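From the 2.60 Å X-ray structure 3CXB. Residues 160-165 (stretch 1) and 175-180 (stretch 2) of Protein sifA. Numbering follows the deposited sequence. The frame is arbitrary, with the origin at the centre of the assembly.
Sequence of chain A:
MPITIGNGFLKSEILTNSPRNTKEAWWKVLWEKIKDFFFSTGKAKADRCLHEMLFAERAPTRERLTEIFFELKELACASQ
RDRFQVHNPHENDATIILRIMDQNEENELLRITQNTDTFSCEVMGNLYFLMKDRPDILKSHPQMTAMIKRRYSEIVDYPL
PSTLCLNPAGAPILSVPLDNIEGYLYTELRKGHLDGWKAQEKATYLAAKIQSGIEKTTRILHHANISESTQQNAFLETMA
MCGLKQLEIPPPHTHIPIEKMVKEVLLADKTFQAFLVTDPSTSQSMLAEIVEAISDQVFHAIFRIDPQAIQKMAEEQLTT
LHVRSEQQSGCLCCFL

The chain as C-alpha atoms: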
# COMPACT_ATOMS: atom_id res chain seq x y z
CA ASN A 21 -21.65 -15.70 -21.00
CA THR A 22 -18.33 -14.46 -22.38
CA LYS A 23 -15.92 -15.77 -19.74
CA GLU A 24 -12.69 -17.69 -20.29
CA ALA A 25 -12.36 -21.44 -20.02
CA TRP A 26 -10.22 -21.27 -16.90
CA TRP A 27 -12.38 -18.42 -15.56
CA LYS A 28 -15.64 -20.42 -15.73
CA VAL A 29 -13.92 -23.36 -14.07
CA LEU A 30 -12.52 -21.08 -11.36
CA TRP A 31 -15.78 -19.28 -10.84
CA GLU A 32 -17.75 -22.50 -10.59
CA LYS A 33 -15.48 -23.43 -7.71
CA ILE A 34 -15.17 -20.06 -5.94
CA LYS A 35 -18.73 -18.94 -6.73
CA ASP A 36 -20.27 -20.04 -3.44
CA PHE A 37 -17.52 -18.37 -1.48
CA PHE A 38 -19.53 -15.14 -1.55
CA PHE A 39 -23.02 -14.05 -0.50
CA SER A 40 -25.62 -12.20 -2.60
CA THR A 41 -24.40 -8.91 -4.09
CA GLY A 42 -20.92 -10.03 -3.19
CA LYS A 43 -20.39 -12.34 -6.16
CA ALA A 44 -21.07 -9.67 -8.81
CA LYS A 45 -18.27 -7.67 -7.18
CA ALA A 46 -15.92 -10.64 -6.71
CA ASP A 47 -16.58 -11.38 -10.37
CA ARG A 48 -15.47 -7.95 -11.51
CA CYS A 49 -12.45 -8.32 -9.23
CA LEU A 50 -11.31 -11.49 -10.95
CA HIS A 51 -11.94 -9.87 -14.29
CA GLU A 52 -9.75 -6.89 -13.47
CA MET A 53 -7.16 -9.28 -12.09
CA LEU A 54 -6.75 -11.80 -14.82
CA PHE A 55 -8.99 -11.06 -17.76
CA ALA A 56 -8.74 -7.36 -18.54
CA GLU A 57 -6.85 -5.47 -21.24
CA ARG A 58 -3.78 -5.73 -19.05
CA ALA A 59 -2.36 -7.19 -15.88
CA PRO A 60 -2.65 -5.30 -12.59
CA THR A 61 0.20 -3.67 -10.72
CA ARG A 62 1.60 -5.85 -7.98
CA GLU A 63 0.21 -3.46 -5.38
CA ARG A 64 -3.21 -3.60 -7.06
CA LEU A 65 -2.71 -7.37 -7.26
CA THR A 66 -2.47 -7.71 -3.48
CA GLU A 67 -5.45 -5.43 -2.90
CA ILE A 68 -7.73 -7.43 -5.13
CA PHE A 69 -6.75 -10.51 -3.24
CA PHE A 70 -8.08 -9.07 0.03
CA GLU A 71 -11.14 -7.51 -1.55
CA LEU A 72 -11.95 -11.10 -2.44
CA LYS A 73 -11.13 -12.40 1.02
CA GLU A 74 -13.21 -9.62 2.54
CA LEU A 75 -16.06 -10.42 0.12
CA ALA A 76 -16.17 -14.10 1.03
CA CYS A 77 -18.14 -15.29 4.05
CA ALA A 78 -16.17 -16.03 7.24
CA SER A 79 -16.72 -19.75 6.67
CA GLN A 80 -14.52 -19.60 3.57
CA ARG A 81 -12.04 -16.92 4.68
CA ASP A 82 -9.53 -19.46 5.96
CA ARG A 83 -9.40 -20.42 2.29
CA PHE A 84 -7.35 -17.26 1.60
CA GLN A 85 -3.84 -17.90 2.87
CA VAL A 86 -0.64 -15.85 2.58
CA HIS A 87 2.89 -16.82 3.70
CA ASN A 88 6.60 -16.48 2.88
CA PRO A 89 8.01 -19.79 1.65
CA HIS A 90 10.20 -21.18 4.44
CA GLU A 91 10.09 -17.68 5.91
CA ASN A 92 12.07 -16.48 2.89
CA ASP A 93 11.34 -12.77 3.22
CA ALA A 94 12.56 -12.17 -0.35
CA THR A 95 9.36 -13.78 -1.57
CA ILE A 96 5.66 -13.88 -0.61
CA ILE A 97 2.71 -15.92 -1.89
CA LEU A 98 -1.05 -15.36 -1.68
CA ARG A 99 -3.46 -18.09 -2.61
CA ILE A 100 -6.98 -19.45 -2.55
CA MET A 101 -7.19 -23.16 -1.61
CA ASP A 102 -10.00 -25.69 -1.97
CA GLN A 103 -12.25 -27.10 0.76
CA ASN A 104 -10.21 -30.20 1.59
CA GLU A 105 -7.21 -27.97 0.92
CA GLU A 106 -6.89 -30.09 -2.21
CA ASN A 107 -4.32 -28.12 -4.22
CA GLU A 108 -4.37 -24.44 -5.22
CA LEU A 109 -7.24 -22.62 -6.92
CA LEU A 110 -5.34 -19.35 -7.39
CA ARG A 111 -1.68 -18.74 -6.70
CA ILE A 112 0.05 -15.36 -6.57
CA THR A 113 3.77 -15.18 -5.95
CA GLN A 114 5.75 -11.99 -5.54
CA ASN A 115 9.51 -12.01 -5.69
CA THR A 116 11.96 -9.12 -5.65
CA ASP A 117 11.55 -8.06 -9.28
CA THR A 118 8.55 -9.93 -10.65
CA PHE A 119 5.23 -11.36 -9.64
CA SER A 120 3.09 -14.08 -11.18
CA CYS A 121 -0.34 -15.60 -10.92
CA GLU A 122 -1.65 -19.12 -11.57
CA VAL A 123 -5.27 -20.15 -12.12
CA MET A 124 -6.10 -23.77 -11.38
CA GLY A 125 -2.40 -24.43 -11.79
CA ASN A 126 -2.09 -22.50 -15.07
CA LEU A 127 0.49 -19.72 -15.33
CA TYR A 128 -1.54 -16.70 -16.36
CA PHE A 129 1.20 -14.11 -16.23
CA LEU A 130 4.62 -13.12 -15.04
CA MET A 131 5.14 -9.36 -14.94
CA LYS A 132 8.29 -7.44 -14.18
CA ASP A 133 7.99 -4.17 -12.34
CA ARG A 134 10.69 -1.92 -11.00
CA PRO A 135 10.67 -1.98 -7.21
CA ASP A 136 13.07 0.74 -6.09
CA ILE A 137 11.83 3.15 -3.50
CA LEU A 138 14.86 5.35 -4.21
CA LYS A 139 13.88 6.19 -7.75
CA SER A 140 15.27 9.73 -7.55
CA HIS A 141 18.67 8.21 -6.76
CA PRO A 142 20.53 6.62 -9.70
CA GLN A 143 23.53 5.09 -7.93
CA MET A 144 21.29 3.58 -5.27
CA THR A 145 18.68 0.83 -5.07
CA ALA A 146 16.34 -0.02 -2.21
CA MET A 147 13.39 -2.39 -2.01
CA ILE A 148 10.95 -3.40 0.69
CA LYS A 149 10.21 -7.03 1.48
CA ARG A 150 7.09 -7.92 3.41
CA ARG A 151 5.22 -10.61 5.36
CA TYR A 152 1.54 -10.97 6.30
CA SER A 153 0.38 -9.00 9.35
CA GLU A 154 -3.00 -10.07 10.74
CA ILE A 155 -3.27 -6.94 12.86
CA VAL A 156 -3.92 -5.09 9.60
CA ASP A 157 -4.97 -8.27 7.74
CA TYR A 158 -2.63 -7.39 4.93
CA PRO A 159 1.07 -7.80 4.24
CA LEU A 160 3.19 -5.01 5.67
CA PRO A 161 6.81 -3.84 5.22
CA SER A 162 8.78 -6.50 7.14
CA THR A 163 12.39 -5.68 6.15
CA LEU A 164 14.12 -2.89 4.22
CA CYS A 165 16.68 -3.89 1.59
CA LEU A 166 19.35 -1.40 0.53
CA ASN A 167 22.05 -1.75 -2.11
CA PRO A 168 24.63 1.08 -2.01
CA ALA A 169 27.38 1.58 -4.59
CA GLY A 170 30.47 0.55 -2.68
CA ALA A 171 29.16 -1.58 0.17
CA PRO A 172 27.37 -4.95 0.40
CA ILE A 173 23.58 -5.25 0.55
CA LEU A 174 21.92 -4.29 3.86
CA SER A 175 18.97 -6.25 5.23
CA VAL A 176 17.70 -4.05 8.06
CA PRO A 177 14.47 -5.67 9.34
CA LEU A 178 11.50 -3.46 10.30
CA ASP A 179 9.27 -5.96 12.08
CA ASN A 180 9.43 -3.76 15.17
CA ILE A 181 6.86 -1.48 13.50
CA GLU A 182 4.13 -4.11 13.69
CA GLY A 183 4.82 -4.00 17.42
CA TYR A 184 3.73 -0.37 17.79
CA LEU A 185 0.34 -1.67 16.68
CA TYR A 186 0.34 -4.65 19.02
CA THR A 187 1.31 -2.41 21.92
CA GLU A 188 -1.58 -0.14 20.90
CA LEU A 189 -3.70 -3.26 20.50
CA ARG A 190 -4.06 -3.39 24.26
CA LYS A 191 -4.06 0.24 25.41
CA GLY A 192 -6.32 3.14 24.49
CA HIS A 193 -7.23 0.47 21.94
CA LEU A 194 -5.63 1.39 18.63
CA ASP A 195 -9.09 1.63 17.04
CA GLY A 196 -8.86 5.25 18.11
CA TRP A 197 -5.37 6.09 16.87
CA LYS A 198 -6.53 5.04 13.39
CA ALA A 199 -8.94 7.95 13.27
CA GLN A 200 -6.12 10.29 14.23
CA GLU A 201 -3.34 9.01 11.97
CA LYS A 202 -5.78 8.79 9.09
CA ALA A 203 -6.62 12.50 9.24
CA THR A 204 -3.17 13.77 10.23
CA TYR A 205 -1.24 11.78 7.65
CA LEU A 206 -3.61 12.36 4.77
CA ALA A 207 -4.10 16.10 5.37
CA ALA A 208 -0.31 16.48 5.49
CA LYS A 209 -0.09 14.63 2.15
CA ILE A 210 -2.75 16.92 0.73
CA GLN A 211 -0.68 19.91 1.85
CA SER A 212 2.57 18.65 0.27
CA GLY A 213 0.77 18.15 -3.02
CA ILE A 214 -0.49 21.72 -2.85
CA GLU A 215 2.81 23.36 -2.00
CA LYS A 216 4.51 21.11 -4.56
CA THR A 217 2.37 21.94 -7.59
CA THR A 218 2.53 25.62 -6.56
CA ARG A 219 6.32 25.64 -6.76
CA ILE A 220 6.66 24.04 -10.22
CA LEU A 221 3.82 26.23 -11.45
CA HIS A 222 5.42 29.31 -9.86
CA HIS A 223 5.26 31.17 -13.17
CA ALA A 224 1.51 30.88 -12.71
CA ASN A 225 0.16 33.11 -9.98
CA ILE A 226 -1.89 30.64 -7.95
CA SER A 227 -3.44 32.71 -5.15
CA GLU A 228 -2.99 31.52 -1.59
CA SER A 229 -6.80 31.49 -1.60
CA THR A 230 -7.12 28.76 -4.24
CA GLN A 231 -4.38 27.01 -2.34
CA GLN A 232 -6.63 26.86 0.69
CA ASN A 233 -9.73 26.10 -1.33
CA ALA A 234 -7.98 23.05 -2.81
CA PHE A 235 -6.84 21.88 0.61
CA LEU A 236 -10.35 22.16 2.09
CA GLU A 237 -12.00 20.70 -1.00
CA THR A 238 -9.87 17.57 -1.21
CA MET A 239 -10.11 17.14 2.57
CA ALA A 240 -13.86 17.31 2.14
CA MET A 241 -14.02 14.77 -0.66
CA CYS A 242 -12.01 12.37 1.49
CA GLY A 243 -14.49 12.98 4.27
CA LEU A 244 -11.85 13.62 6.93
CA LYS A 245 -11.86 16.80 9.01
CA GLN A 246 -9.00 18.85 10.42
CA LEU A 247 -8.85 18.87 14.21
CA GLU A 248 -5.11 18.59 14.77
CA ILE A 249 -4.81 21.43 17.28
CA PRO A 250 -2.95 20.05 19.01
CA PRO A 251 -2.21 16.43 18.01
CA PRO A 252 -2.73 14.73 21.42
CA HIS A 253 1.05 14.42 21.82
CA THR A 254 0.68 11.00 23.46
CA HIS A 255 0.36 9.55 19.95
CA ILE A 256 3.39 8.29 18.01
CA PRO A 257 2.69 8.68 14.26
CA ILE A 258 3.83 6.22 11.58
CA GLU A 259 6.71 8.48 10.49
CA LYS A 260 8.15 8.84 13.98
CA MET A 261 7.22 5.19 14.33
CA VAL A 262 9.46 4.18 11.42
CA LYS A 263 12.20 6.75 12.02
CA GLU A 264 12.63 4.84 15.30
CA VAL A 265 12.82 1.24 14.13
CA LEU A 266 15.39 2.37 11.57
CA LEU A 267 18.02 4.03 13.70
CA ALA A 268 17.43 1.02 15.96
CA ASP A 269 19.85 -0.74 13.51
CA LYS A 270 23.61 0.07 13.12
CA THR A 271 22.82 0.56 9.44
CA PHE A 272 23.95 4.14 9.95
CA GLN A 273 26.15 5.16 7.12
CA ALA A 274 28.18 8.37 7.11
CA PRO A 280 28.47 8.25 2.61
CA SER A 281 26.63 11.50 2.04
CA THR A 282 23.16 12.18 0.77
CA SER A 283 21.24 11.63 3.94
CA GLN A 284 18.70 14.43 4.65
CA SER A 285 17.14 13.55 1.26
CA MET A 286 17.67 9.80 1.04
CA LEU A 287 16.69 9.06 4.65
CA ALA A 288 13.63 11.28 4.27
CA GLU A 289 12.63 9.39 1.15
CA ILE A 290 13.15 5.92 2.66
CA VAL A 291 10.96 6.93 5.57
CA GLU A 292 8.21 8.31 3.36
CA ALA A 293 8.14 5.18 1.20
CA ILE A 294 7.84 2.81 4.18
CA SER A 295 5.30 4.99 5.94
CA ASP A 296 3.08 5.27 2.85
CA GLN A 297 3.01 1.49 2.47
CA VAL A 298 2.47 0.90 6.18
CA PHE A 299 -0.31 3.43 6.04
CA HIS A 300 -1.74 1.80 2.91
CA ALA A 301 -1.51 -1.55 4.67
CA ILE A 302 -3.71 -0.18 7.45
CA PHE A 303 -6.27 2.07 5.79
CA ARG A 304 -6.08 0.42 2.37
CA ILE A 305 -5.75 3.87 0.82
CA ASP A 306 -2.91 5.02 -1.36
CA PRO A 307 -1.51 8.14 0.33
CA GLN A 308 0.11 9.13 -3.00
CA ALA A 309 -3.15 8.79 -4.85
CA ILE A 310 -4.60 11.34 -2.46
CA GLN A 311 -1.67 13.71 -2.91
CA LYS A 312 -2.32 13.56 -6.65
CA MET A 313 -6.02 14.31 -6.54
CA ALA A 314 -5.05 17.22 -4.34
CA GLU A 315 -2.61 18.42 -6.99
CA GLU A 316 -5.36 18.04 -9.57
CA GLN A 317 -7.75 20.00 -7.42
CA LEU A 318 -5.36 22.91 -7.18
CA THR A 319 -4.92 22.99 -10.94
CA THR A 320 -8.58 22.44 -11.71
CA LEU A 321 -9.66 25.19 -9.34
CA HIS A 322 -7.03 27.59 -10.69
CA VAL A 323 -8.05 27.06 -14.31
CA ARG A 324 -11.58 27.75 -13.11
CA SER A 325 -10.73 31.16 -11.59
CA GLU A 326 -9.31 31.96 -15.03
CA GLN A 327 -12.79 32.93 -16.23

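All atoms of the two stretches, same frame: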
# COMPACT_ATOMS: atom_id res chain seq x y z
N LEU A 160 2.61 -6.31 5.37
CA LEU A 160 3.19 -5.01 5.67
C LEU A 160 4.71 -5.09 5.60
O LEU A 160 5.30 -6.17 5.78
CB LEU A 160 2.74 -4.53 7.07
CG LEU A 160 3.41 -5.02 8.37
CD1 LEU A 160 3.67 -6.54 8.29
CD2 LEU A 160 4.74 -4.31 8.58
N PRO A 161 5.36 -3.95 5.34
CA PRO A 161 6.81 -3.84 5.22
C PRO A 161 7.56 -4.58 6.34
O PRO A 161 7.69 -4.06 7.44
CB PRO A 161 7.04 -2.33 5.28
CG PRO A 161 5.81 -1.79 4.68
CD PRO A 161 4.75 -2.62 5.31
N SER A 162 8.06 -5.79 6.08
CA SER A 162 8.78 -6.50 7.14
C SER A 162 10.25 -6.09 7.24
O SER A 162 10.72 -5.80 8.33
CB SER A 162 8.68 -8.02 6.96
OG SER A 162 9.41 -8.45 5.85
N THR A 163 10.97 -6.07 6.12
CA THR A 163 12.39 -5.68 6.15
C THR A 163 12.76 -4.77 4.98
O THR A 163 12.26 -4.92 3.86
CB THR A 163 13.32 -6.90 6.11
OG1 THR A 163 13.30 -7.46 4.80
CG2 THR A 163 12.87 -7.98 7.11
N LEU A 164 13.66 -3.83 5.24
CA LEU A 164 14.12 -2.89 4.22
C LEU A 164 15.43 -3.36 3.59
O LEU A 164 16.41 -3.60 4.29
CB LEU A 164 14.32 -1.51 4.86
CG LEU A 164 14.87 -0.34 4.04
CD1 LEU A 164 16.27 -0.64 3.60
CD2 LEU A 164 14.00 -0.07 2.82
N CYS A 165 15.46 -3.47 2.27
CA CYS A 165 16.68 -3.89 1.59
C CYS A 165 17.34 -2.76 0.81
O CYS A 165 16.75 -2.19 -0.10
CB CYS A 165 16.38 -5.06 0.64
SG CYS A 165 15.91 -6.61 1.46
N SER A 175 20.28 -5.66 5.01
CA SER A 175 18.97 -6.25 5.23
C SER A 175 18.40 -5.85 6.58
O SER A 175 18.10 -6.71 7.41
CB SER A 175 19.03 -7.77 5.14
OG SER A 175 19.36 -8.20 3.83
N VAL A 176 18.25 -4.55 6.81
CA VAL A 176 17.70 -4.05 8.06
C VAL A 176 16.22 -4.35 8.25
O VAL A 176 15.38 -3.70 7.65
CB VAL A 176 17.88 -2.54 8.17
CG1 VAL A 176 17.54 -1.89 6.85
CG2 VAL A 176 16.99 -2.00 9.28
N PRO A 177 15.88 -5.33 9.11
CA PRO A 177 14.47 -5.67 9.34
C PRO A 177 13.67 -4.51 9.97
O PRO A 177 14.23 -3.62 10.62
CB PRO A 177 14.56 -6.91 10.23
CG PRO A 177 15.79 -6.66 11.01
CD PRO A 177 16.75 -6.15 9.96
N LEU A 178 12.36 -4.52 9.78
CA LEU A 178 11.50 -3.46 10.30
C LEU A 178 10.28 -4.07 10.94
O LEU A 178 9.22 -3.45 10.96
CB LEU A 178 11.05 -2.56 9.15
CG LEU A 178 12.14 -2.04 8.21
CD1 LEU A 178 11.51 -1.35 7.03
CD2 LEU A 178 13.05 -1.08 8.96
N ASP A 179 10.41 -5.29 11.46
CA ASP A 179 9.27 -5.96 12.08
C ASP A 179 8.89 -5.34 13.41
O ASP A 179 7.86 -5.67 13.98
CB ASP A 179 9.56 -7.45 12.24
CG ASP A 179 10.92 -7.71 12.86
OD1 ASP A 179 11.33 -8.89 12.91
OD2 ASP A 179 11.58 -6.74 13.30
N ASN A 180 9.71 -4.42 13.91
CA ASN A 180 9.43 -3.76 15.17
C ASN A 180 8.23 -2.84 15.03
O ASN A 180 7.55 -2.54 16.01
CB ASN A 180 10.65 -2.96 15.62
CG ASN A 180 11.87 -3.84 15.85
OD1 ASN A 180 11.87 -4.70 16.72
ND2 ASN A 180 12.91 -3.62 15.05

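Residues 160-165 and 175-180 of Protein sifA meet as neighbouring segments of an antiparallel sheet, joined by two backbone hydrogen bonds and by a small apolar cluster built around Leu 164. The two strands run at 152° between their N-to-C directions, and their axes approach to 4.5 Å. The first stretch is strand throughout, whereas the second is a weakly bonded strand around 175-177, followed by loop or turn. Together the two stretches bury 385 Å² of surface, both sides summed.

The clearest pairing sets Thr 163 against Pro 177, an antiparallel non-hydrogen-bonded pair whose CA atoms lie 3.8 Å apart. Proline has no amide hydrogen to donate, but a pair of this kind needs none, so Pro 177 fits the register without leaving a donor missing. The bonds fall just before and just after it along the strand. Leu 164 N donates to Val 176 O at 3.0 Å, with an angle of 160° at the hydrogen. Leu 178 N donates to Ser 162 O at 2.5 Å, a notably short separation, with an angle of 148°. Both bonds use main-chain atoms only. Asp 179 N also comes within 3.2 Å of Ser 162 O, but the angle is poor and no hydrogen bond forms; the carbonyl is held by Leu 178 alone within this contact. Leu 164 O lies 3.3 Å from Val 176 N, a distance at which the geometry leaves a second link between these residues open.

Side chains alternate between the two faces of the sheet. On one face Thr 163 packs against Pro 177: its methyl CG2 is 3.6 Å from Pro 177 CA and 3.7 Å from Pro 177 CB. Thr 163 adopts the p rotamer (chi1 73°), and its OG1 is hydrogen-bonded elsewhere in the structure. Cys 165 and Ser 175 share this face but meet only loosely, with Cys 165 SG 4.5 Å from Ser 175 OG.

The other face carries Leu 164 and Val 176, both buried. Leu 164, with chi1 t and chi2 m, places its CD1 3.7 Å from Val 176 CG1. Leu 178 adds to the same apolar patch although it lies beyond the strand and its CA-to-CB bond points sideways to the first stretch: its CD1 reaches within 3.6 Å of Leu 164 CB. Leu 164 thus touches two apolar side chains of the second stretch, and it has the largest area covered across the contact, 74 Å², with Leu 178 close behind at 71 Å².

Ser 162 contributes through its backbone. Its CA-to-CB bond points away from the second stretch, and its OG is hydrogen-bonded elsewhere in the structure. The contact fades at the far end of the second stretch, where Asn 180 points its CA-to-CB bond away and buries no surface against the first.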